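Local coordinates for toxin-like protein (Paenibacillus larvae subsp. larvae BRL-230010, PDB 5DZQ) that probably transfers ADP-ribose from NAD+ to a Rho-type GTPase, as a C3-like mono-ADP-ribosyltransferase toxin, at residues B[139-144]-B[181-186]; B[91-96]-B[158-163]; B[116-121]-B[201-206]. All coordinates share one frame; numbering follows the deposited sequence.

Contact 1. Residues B[139-144]-B[181-186]; sequences LSTSIV and LLLPRN
L139, S140 and T141 pair with L183, L182 and L181 as neighbouring antiparallel strands in the small three-stranded sheet of the ADP-ribosyltransferase fold, where 139-142 is an outer strand and 179-183 the middle one. S140, T141 and S142 match the STS motif of the R-S-E class of these enzymes, and E180, just ahead of 181-186, fits the glutamate of the same signature. The strand segments run at 155° to each other. L139 and L183 form one hydrogen-bonded pair, with L183 N to L139 O at 2.8 Å; T141 and L181 form the next, and S140 and L182 make the non-hydrogen-bonded pair between them. On the face with L139 and T141, the CB atoms of L139 and L183 meet at 3.9 Å. On the other face, S140 OG sits 3.5 Å from L182 CD1 and also hydrogen-bonds to Y47. The carbonyl of S140 receives NH1 of R95, tying this strand to 91-97. I143 CD1 approaches from the N-terminal side of L181, 4.1 Å from L181 N. L181 O is gripped twice by one residue: T141 N lies 2.9 Å from it, while T141 OG1, set between its own backbone N and carbonyl carbon (chi1 63°), donates to the same L181 O at 2.9 Å from the opposite face of the carbonyl plane.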
loop_
_atom_site.group_PDB
_atom_site.type_symbol
_atom_site.label_atom_id
_atom_site.label_comp_id
_atom_site.label_asym_id
_atom_site.label_seq_id
_atom_site.Cartn_x
_atom_site.Cartn_y
_atom_site.Cartn_z
ATOM N N LEU B 139 -4.509 10.951 -6.337
ATOM C CA LEU B 139 -4.084 11.326 -5.001
ATOM C C LEU B 139 -5.152 10.959 -3.966
ATOM O O LEU B 139 -6.127 11.687 -3.784
ATOM C CB LEU B 139 -3.773 12.819 -4.976
ATOM C CG LEU B 139 -3.254 13.452 -3.685
ATOM C CD1 LEU B 139 -2.023 12.723 -3.211
ATOM C CD2 LEU B 139 -2.954 14.926 -3.919
ATOM N N SER B 140 -4.961 9.818 -3.305
ATOM C CA SER B 140 -5.878 9.385 -2.250
ATOM C C SER B 140 -5.419 9.985 -0.933
ATOM O O SER B 140 -4.226 9.960 -0.623
ATOM C CB SER B 140 -5.923 7.862 -2.138
ATOM O OG SER B 140 -6.147 7.284 -3.411
ATOM N N THR B 141 -6.363 10.518 -0.165
ATOM C CA THR B 141 -6.039 11.184 1.091
ATOM C C THR B 141 -7.003 10.737 2.184
ATOM O O THR B 141 -8.128 10.335 1.891
ATOM C CB THR B 141 -6.098 12.697 0.946
ATOM O OG1 THR B 141 -7.435 13.107 0.612
ATOM C CG2 THR B 141 -5.146 13.169 -0.156
ATOM N N SER B 142 -6.553 10.788 3.436
ATOM C CA SER B 142 -7.394 10.380 4.555
ATOM C C SER B 142 -7.967 11.612 5.245
ATOM O O SER B 142 -7.417 12.711 5.143
ATOM C CB SER B 142 -6.609 9.524 5.555
ATOM O OG SER B 142 -5.980 8.419 4.926
ATOM N N ILE B 143 -9.078 11.406 5.937
ATOM C CA ILE B 143 -9.806 12.458 6.628
ATOM C C ILE B 143 -9.741 12.203 8.129
ATOM O O ILE B 143 -10.027 11.094 8.574
ATOM C CB ILE B 143 -11.286 12.497 6.189
ATOM C CG1 ILE B 143 -11.400 12.740 4.682
ATOM C CG2 ILE B 143 -12.050 13.548 6.959
ATOM C CD1 ILE B 143 -12.478 11.889 4.034
ATOM N N VAL B 144 -9.372 13.208 8.912
ATOM C CA VAL B 144 -9.366 13.030 10.370
ATOM C C VAL B 144 -10.785 13.001 10.917
ATOM O O VAL B 144 -11.566 13.926 10.697
ATOM C CB VAL B 144 -8.568 14.144 11.085
ATOM C CG1 VAL B 144 -8.760 14.055 12.610
ATOM C CG2 VAL B 144 -7.092 14.040 10.733
ATOM N N LEU B 181 -10.708 10.749 0.541
ATOM C CA LEU B 181 -10.979 11.736 -0.485
ATOM C C LEU B 181 -9.996 11.522 -1.634
ATOM O O LEU B 181 -8.772 11.512 -1.441
ATOM C CB LEU B 181 -10.884 13.155 0.073
ATOM C CG LEU B 181 -11.289 14.266 -0.902
ATOM C CD1 LEU B 181 -12.740 14.109 -1.381
ATOM C CD2 LEU B 181 -11.083 15.638 -0.285
ATOM N N LEU B 182 -10.539 11.335 -2.830
ATOM C CA LEU B 182 -9.731 10.988 -3.987
ATOM C C LEU B 182 -9.606 12.190 -4.898
ATOM O O LEU B 182 -10.604 12.747 -5.346
ATOM C CB LEU B 182 -10.347 9.807 -4.746
ATOM C CG LEU B 182 -9.633 9.407 -6.037
ATOM C CD1 LEU B 182 -8.205 8.940 -5.735
ATOM C CD2 LEU B 182 -10.421 8.312 -6.741
ATOM N N LEU B 183 -8.377 12.606 -5.161
ATOM C CA LEU B 183 -8.167 13.764 -6.017
ATOM C C LEU B 183 -7.669 13.313 -7.386
ATOM O O LEU B 183 -7.099 12.226 -7.509
ATOM C CB LEU B 183 -7.179 14.746 -5.368
ATOM C CG LEU B 183 -7.816 15.811 -4.466
ATOM C CD1 LEU B 183 -8.297 15.201 -3.166
ATOM C CD2 LEU B 183 -6.870 16.973 -4.201
ATOM N N PRO B 184 -7.908 14.138 -8.430
ATOM C CA PRO B 184 -7.437 13.811 -9.779
ATOM C C PRO B 184 -5.930 13.538 -9.853
ATOM O O PRO B 184 -5.142 14.031 -9.039
ATOM C CB PRO B 184 -7.781 15.073 -10.590
ATOM C CG PRO B 184 -8.934 15.682 -9.868
ATOM C CD PRO B 184 -8.719 15.370 -8.407
ATOM N N ARG B 185 -5.534 12.764 -10.849
ATOM C CA ARG B 185 -4.126 12.639 -11.171
ATOM C C ARG B 185 -3.615 14.010 -11.639
ATOM O O ARG B 185 -4.408 14.892 -11.991
ATOM C CB ARG B 185 -3.901 11.566 -12.236
ATOM C CG ARG B 185 -4.427 11.946 -13.611
ATOM C CD ARG B 185 -4.303 10.783 -14.568
ATOM N NE ARG B 185 -4.784 11.138 -15.899
ATOM C CZ ARG B 185 -4.012 11.572 -16.889
ATOM N NH1 ARG B 185 -2.707 11.713 -16.717
ATOM N NH2 ARG B 185 -4.552 11.856 -18.064
ATOM N N ASN B 186 -2.298 14.191 -11.607
ATOM C CA ASN B 186 -1.657 15.483 -11.905
ATOM C C ASN B 186 -2.117 16.642 -11.020
ATOM O O ASN B 186 -2.082 17.801 -11.436
ATOM C CB ASN B 186 -1.856 15.856 -13.379
ATOM C CG ASN B 186 -1.062 14.970 -14.309
ATOM O OD1 ASN B 186 -0.056 14.383 -13.915
ATOM N ND2 ASN B 186 -1.510 14.867 -15.555
#

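Contact 2. Residues B[91-96]-B[158-163]; sequences VQVYRG and LKVPKG
Strands 91-96 and 158-160 run antiparallel with a marked twist, 142° between their directions, and are joined by two hydrogen-bonded pairs, V91 with V160 and V93 with L158, on either side of the non-hydrogen-bonded pair of Q92 and K159. All four backbone bonds are close to straight; the shortest is L158 N to V93 O at 2.8 Å, and V160 N points almost down the carbonyl of V91, 2.9 Å from V91 O. From the non-hydrogen-bonded pair, Q92 CA makes a CA-H...O contact to L158 O at 3.4 Å.

The valines and L158 pack together on one face. V91 and V160 lie alongside each other, pointing the same way, with V91 CG2 4.0 Å from V160 CB. V93 CG2 reaches diagonally between two partners of the opposite strand: it lies 3.9 Å from V160 CG2 and 4.1 Å from L158 CB. It can do so because it occupies the position between the backbone N and carbonyl carbon of V93 (chi1 -64° for the other branch, CG1).

This is the edge of the five-stranded mixed sheet of the ADP-ribosyltransferase fold, with 91-97 outermost and 154-160 next to it. The apolar face looks onto the three-stranded sheet, where V91 and V93 touch L181 and V160 touches L183. Y94-R95-G96 belong to the same strand, and R95 fits the arginine of the R-S-E signature; its NH2 makes a salt bridge to D97.

On the exposed face, the Q92 side chain bends at chi2 (-94°), which carries its amide across the K159 stem, with Q92 NE2 3.6 Å from K159 CB. That same NE2 hydrogen-bonds to a bound glycerol, probably from the crystallisation liquor.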
loop_
_atom_site.group_PDB
_atom_site.type_symbol
_atom_site.label_atom_id
_atom_site.label_comp_id
_atom_site.label_asym_id
_atom_site.label_seq_id
_atom_site.Cartn_x
_atom_site.Cartn_y
_atom_site.Cartn_z
ATOM N N VAL B 91 -11.698 21.615 2.611
ATOM C CA VAL B 91 -11.429 20.579 3.609
ATOM C C VAL B 91 -9.935 20.353 3.815
ATOM O O VAL B 91 -9.126 20.600 2.915
ATOM C CB VAL B 91 -12.068 19.233 3.217
ATOM C CG1 VAL B 91 -13.566 19.373 3.053
ATOM C CG2 VAL B 91 -11.444 18.709 1.942
ATOM N N GLN B 92 -9.577 19.885 5.007
ATOM C CA GLN B 92 -8.212 19.428 5.285
ATOM C C GLN B 92 -8.122 17.909 5.211
ATOM O O GLN B 92 -8.909 17.213 5.836
ATOM C CB GLN B 92 -7.749 19.888 6.668
ATOM C CG GLN B 92 -7.620 21.380 6.830
ATOM C CD GLN B 92 -6.209 21.881 6.570
ATOM O OE1 GLN B 92 -5.224 21.177 6.822
ATOM N NE2 GLN B 92 -6.106 23.107 6.071
ATOM N N VAL B 93 -7.163 17.389 4.451
ATOM C CA VAL B 93 -6.949 15.950 4.408
ATOM C C VAL B 93 -5.475 15.664 4.629
ATOM O O VAL B 93 -4.666 16.591 4.683
ATOM C CB VAL B 93 -7.421 15.342 3.075
ATOM C CG1 VAL B 93 -8.932 15.519 2.938
ATOM C CG2 VAL B 93 -6.697 16.004 1.905
ATOM N N TYR B 94 -5.125 14.388 4.776
ATOM C CA TYR B 94 -3.734 14.032 5.031
ATOM C C TYR B 94 -3.322 12.715 4.390
ATOM O O TYR B 94 -4.178 11.895 4.036
ATOM C CB TYR B 94 -3.467 13.968 6.538
ATOM C CG TYR B 94 -3.994 12.744 7.242
ATOM C CD1 TYR B 94 -5.295 12.697 7.729
ATOM C CD2 TYR B 94 -3.179 11.642 7.449
ATOM C CE1 TYR B 94 -5.764 11.566 8.387
ATOM C CE2 TYR B 94 -3.642 10.524 8.097
ATOM C CZ TYR B 94 -4.930 10.496 8.564
ATOM O OH TYR B 94 -5.373 9.382 9.230
ATOM N N ARG B 95 -2.002 12.545 4.278
ATOM C CA ARG B 95 -1.322 11.372 3.697
ATOM C C ARG B 95 -0.076 11.067 4.486
ATOM O O ARG B 95 0.723 11.967 4.709
ATOM C CB ARG B 95 -0.861 11.635 2.258
ATOM C CG ARG B 95 -1.844 11.396 1.169
ATOM C CD ARG B 95 -1.078 11.213 -0.130
ATOM N NE ARG B 95 -0.115 10.121 -0.003
ATOM C CZ ARG B 95 -0.426 8.832 -0.138
ATOM N NH1 ARG B 95 -1.677 8.469 -0.411
ATOM N NH2 ARG B 95 0.511 7.904 0.006
ATOM N N GLY B 96 0.141 9.811 4.859
ATOM C CA GLY B 96 1.448 9.403 5.352
ATOM C C GLY B 96 2.271 8.894 4.178
ATOM O O GLY B 96 1.711 8.429 3.187
ATOM N N LEU B 158 -3.096 18.557 3.477
ATOM C CA LEU B 158 -3.438 19.330 2.291
ATOM C C LEU B 158 -4.744 20.068 2.489
ATOM O O LEU B 158 -5.740 19.482 2.916
ATOM C CB LEU B 158 -3.562 18.433 1.052
ATOM C CG LEU B 158 -2.351 17.603 0.631
ATOM C CD1 LEU B 158 -2.717 16.135 0.472
ATOM C CD2 LEU B 158 -1.768 18.147 -0.659
ATOM N N LYS B 159 -4.740 21.348 2.153
ATOM C CA LYS B 159 -5.973 22.112 2.115
ATOM C C LYS B 159 -6.531 22.010 0.703
ATOM O O LYS B 159 -5.879 22.392 -0.265
ATOM C CB LYS B 159 -5.727 23.568 2.527
ATOM C CG LYS B 159 -6.936 24.482 2.367
ATOM C CD LYS B 159 -6.661 25.891 2.929
ATOM C CE LYS B 159 -5.400 26.490 2.325
ATOM N NZ LYS B 159 -5.020 27.774 2.985
ATOM N N VAL B 160 -7.719 21.437 0.581
ATOM C CA VAL B 160 -8.347 21.284 -0.724
ATOM C C VAL B 160 -9.480 22.286 -0.800
ATOM O O VAL B 160 -10.392 22.248 0.024
ATOM C CB VAL B 160 -8.878 19.860 -0.949
ATOM C CG1 VAL B 160 -9.281 19.659 -2.398
ATOM C CG2 VAL B 160 -7.826 18.837 -0.548
ATOM N N PRO B 161 -9.425 23.194 -1.787
ATOM C CA PRO B 161 -10.374 24.311 -1.844
ATOM C C PRO B 161 -11.776 23.899 -2.269
ATOM O O PRO B 161 -11.938 22.941 -3.017
ATOM C CB PRO B 161 -9.752 25.245 -2.888
ATOM C CG PRO B 161 -8.987 24.338 -3.780
ATOM C CD PRO B 161 -8.454 23.233 -2.895
ATOM N N LYS B 162 -12.779 24.625 -1.780
ATOM C CA LYS B 162 -14.150 24.485 -2.257
ATOM C C LYS B 162 -14.197 24.510 -3.786
ATOM O O LYS B 162 -13.500 25.301 -4.430
ATOM C CB LYS B 162 -15.023 25.608 -1.676
ATOM C CG LYS B 162 -16.508 25.493 -1.996
ATOM C CD LYS B 162 -17.262 26.723 -1.511
ATOM C CE LYS B 162 -18.766 26.505 -1.518
ATOM N NZ LYS B 162 -19.284 26.231 -2.880
ATOM N N GLY B 163 -15.004 23.628 -4.367
ATOM C CA GLY B 163 -15.208 23.623 -5.805
ATOM C C GLY B 163 -14.240 22.740 -6.568
ATOM O O GLY B 163 -14.432 22.501 -7.755
#

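Contact 3. Residues B[116-121]-B[201-206]; sequences VNRELF and GSETIK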
loop_
_atom_site.group_PDB
_atom_site.type_symbol
_atom_site.label_atom_id
_atom_site.label_comp_id
_atom_site.label_asym_id
_atom_site.label_seq_id
_atom_site.Cartn_x
_atom_site.Cartn_y
_atom_site.Cartn_z
ATOM N N VAL B 116 15.828 12.934 12.315
ATOM C CA VAL B 116 16.021 13.569 11.016
ATOM C C VAL B 116 17.383 14.243 10.942
ATOM O O VAL B 116 17.758 14.995 11.841
ATOM C CB VAL B 116 14.941 14.628 10.717
ATOM C CG1 VAL B 116 15.175 15.261 9.347
ATOM C CG2 VAL B 116 13.566 14.017 10.788
ATOM N N ASN B 117 18.116 13.952 9.871
ATOM C CA ASN B 117 19.376 14.621 9.565
ATOM C C ASN B 117 19.143 16.122 9.382
ATOM O O ASN B 117 18.571 16.552 8.378
ATOM C CB ASN B 117 20.000 14.000 8.305
ATOM C CG ASN B 117 21.433 14.439 8.078
ATOM O OD1 ASN B 117 21.769 15.614 8.223
ATOM N ND2 ASN B 117 22.289 13.490 7.710
ATOM N N ARG B 118 19.581 16.915 10.353
ATOM C CA ARG B 118 19.261 18.338 10.369
ATOM C C ARG B 118 19.850 19.102 9.180
ATOM O O ARG B 118 19.160 19.907 8.550
ATOM C CB ARG B 118 19.727 18.965 11.679
ATOM C CG ARG B 118 18.917 18.520 12.903
ATOM C CD ARG B 118 17.415 18.602 12.642
ATOM N NE ARG B 118 16.615 18.491 13.870
ATOM C CZ ARG B 118 16.073 17.359 14.330
ATOM N NH1 ARG B 118 16.243 16.209 13.687
ATOM N NH2 ARG B 118 15.366 17.372 15.449
ATOM N N GLU B 119 21.116 18.845 8.862
ATOM C CA GLU B 119 21.750 19.538 7.746
ATOM C C GLU B 119 21.091 19.163 6.425
ATOM O O GLU B 119 20.831 20.024 5.585
ATOM C CB GLU B 119 23.248 19.233 7.688
ATOM C CG GLU B 119 24.008 20.155 6.744
ATOM C CD GLU B 119 25.449 19.731 6.533
ATOM O OE1 GLU B 119 26.245 19.801 7.497
ATOM O OE2 GLU B 119 25.782 19.327 5.398
ATOM N N LEU B 120 20.801 17.880 6.241
ATOM C CA LEU B 120 20.170 17.443 5.009
ATOM C C LEU B 120 18.713 17.891 4.921
ATOM O O LEU B 120 18.195 18.104 3.819
ATOM C CB LEU B 120 20.249 15.922 4.865
ATOM C CG LEU B 120 20.035 15.453 3.423
ATOM C CD1 LEU B 120 21.220 15.859 2.541
ATOM C CD2 LEU B 120 19.777 13.953 3.341
ATOM N N PHE B 121 18.039 18.022 6.065
ATOM C CA PHE B 121 16.659 18.492 6.039
ATOM C C PHE B 121 16.616 19.912 5.494
ATOM O O PHE B 121 15.755 20.252 4.681
ATOM C CB PHE B 121 16.019 18.439 7.425
ATOM C CG PHE B 121 14.602 18.948 7.453
ATOM C CD1 PHE B 121 13.561 18.175 6.951
ATOM C CD2 PHE B 121 14.307 20.195 7.983
ATOM C CE1 PHE B 121 12.257 18.640 6.975
ATOM C CE2 PHE B 121 12.998 20.665 8.007
ATOM C CZ PHE B 121 11.974 19.887 7.503
ATOM N N GLY B 201 9.239 9.325 20.820
ATOM C CA GLY B 201 10.102 8.245 20.376
ATOM C C GLY B 201 10.312 8.208 18.880
ATOM O O GLY B 201 10.639 7.167 18.318
ATOM N N SER B 202 10.131 9.349 18.230
ATOM C CA SER B 202 10.264 9.421 16.779
ATOM C C SER B 202 10.313 10.868 16.348
ATOM O O SER B 202 10.028 11.769 17.139
ATOM C CB SER B 202 9.105 8.699 16.081
ATOM O OG SER B 202 7.855 9.284 16.421
ATOM N N GLU B 203 10.696 11.085 15.098
ATOM C CA GLU B 203 10.608 12.405 14.489
ATOM C C GLU B 203 9.883 12.262 13.161
ATOM O O GLU B 203 10.142 11.331 12.396
ATOM C CB GLU B 203 11.999 13.023 14.296
ATOM C CG GLU B 203 12.721 13.289 15.609
ATOM C CD GLU B 203 13.959 14.145 15.447
ATOM O OE1 GLU B 203 14.486 14.231 14.319
ATOM O OE2 GLU B 203 14.403 14.732 16.451
ATOM N N THR B 204 8.970 13.188 12.896
ATOM C CA THR B 204 8.130 13.143 11.710
ATOM C C THR B 204 8.423 14.335 10.800
ATOM O O THR B 204 8.506 15.475 11.259
ATOM C CB THR B 204 6.613 13.142 12.097
ATOM O OG1 THR B 204 6.329 12.035 12.965
ATOM C CG2 THR B 204 5.729 13.063 10.852
ATOM N N ILE B 205 8.586 14.077 9.509
ATOM C CA ILE B 205 8.743 15.167 8.569
ATOM C C ILE B 205 7.354 15.612 8.184
ATOM O O ILE B 205 6.570 14.823 7.654
ATOM C CB ILE B 205 9.561 14.746 7.332
ATOM C CG1 ILE B 205 11.023 14.530 7.736
ATOM C CG2 ILE B 205 9.462 15.797 6.243
ATOM C CD1 ILE B 205 11.845 13.773 6.706
ATOM N N LYS B 206 7.037 16.867 8.492
ATOM C CA LYS B 206 5.700 17.411 8.287
ATOM C C LYS B 206 5.682 18.313 7.063
ATOM O O LYS B 206 6.509 19.212 6.934
ATOM C CB LYS B 206 5.236 18.181 9.535
ATOM C CG LYS B 206 3.855 18.862 9.426
ATOM C CD LYS B 206 2.755 17.862 9.081
ATOM C CE LYS B 206 1.503 18.074 9.916
ATOM N NZ LYS B 206 0.810 19.362 9.674
#
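A carboxylate at the start of strand 203-211 holds the turn that leads into helix 118-128: E203 reaches across to V116 and R118 at the helix's N-terminal end. Its OE1 accepts two bonds. V116 N donates to E203 OE1 at 2.7 Å, on the anti side and out of the carboxylate plane, while R118 NH1 comes to E203 OE1 at 2.7 Å on the syn lone pair. R118 NH2 completes an end-on, two-nitrogen salt bridge by meeting E203 OE2 at 3.0 Å, from above the carboxylate plane, and the two flat groups are turned 43° from each other. The arginine is steadied from its own side as well: R118 NH1 also donates to V116 O at 2.7 Å, on a lone pair of that carbonyl. R118 can fold back to both partners because its chain is bent at chi2 (-47°).

N117 is the N-cap of the helix, its OD1 accepting from L120 N at 3.2 Å. The strand that E203 begins is the central one of the five-stranded mixed sheet, so the contact joins the start of the helix to one end of that sheet. Behind the polar cluster lies an apolar patch around I205. V116 CG2 packs on I205 CG1 at 4.0 Å, and F121, whose CG stands opposite its backbone N (chi1 179°), sends its ring back toward the strand so that the edge at CE1 meets I205 CG2 at 4.1 Å. Y111, in the hairpin partner strand of V116, touches both V116 and I205, and its hydroxyl bonds to E203 O.

Contacts 1 and 2 are neighbours, their centres 8 Å apart, and they touch through strands 139-142 and 91-97: S142 N approaches Y94 O at 2.7 Å, a probable hydrogen bond, and T141 packs on V93. The three-stranded and five-stranded sheets thus meet where the R and STS elements of the signature lie, consistent with a shared NAD+ site. Contact 3 is remote, with centres 25 Å from contact 1 and 23 Å from contact 2, but strand 203-211 adjoins 154-160, so contacts 2 and 3 share the larger sheet. Along the chain, 91-96 and 116-121 come first, then 139-144, 158-163, 181-186 and finally 201-206, interleaving distant parts of one compact domain.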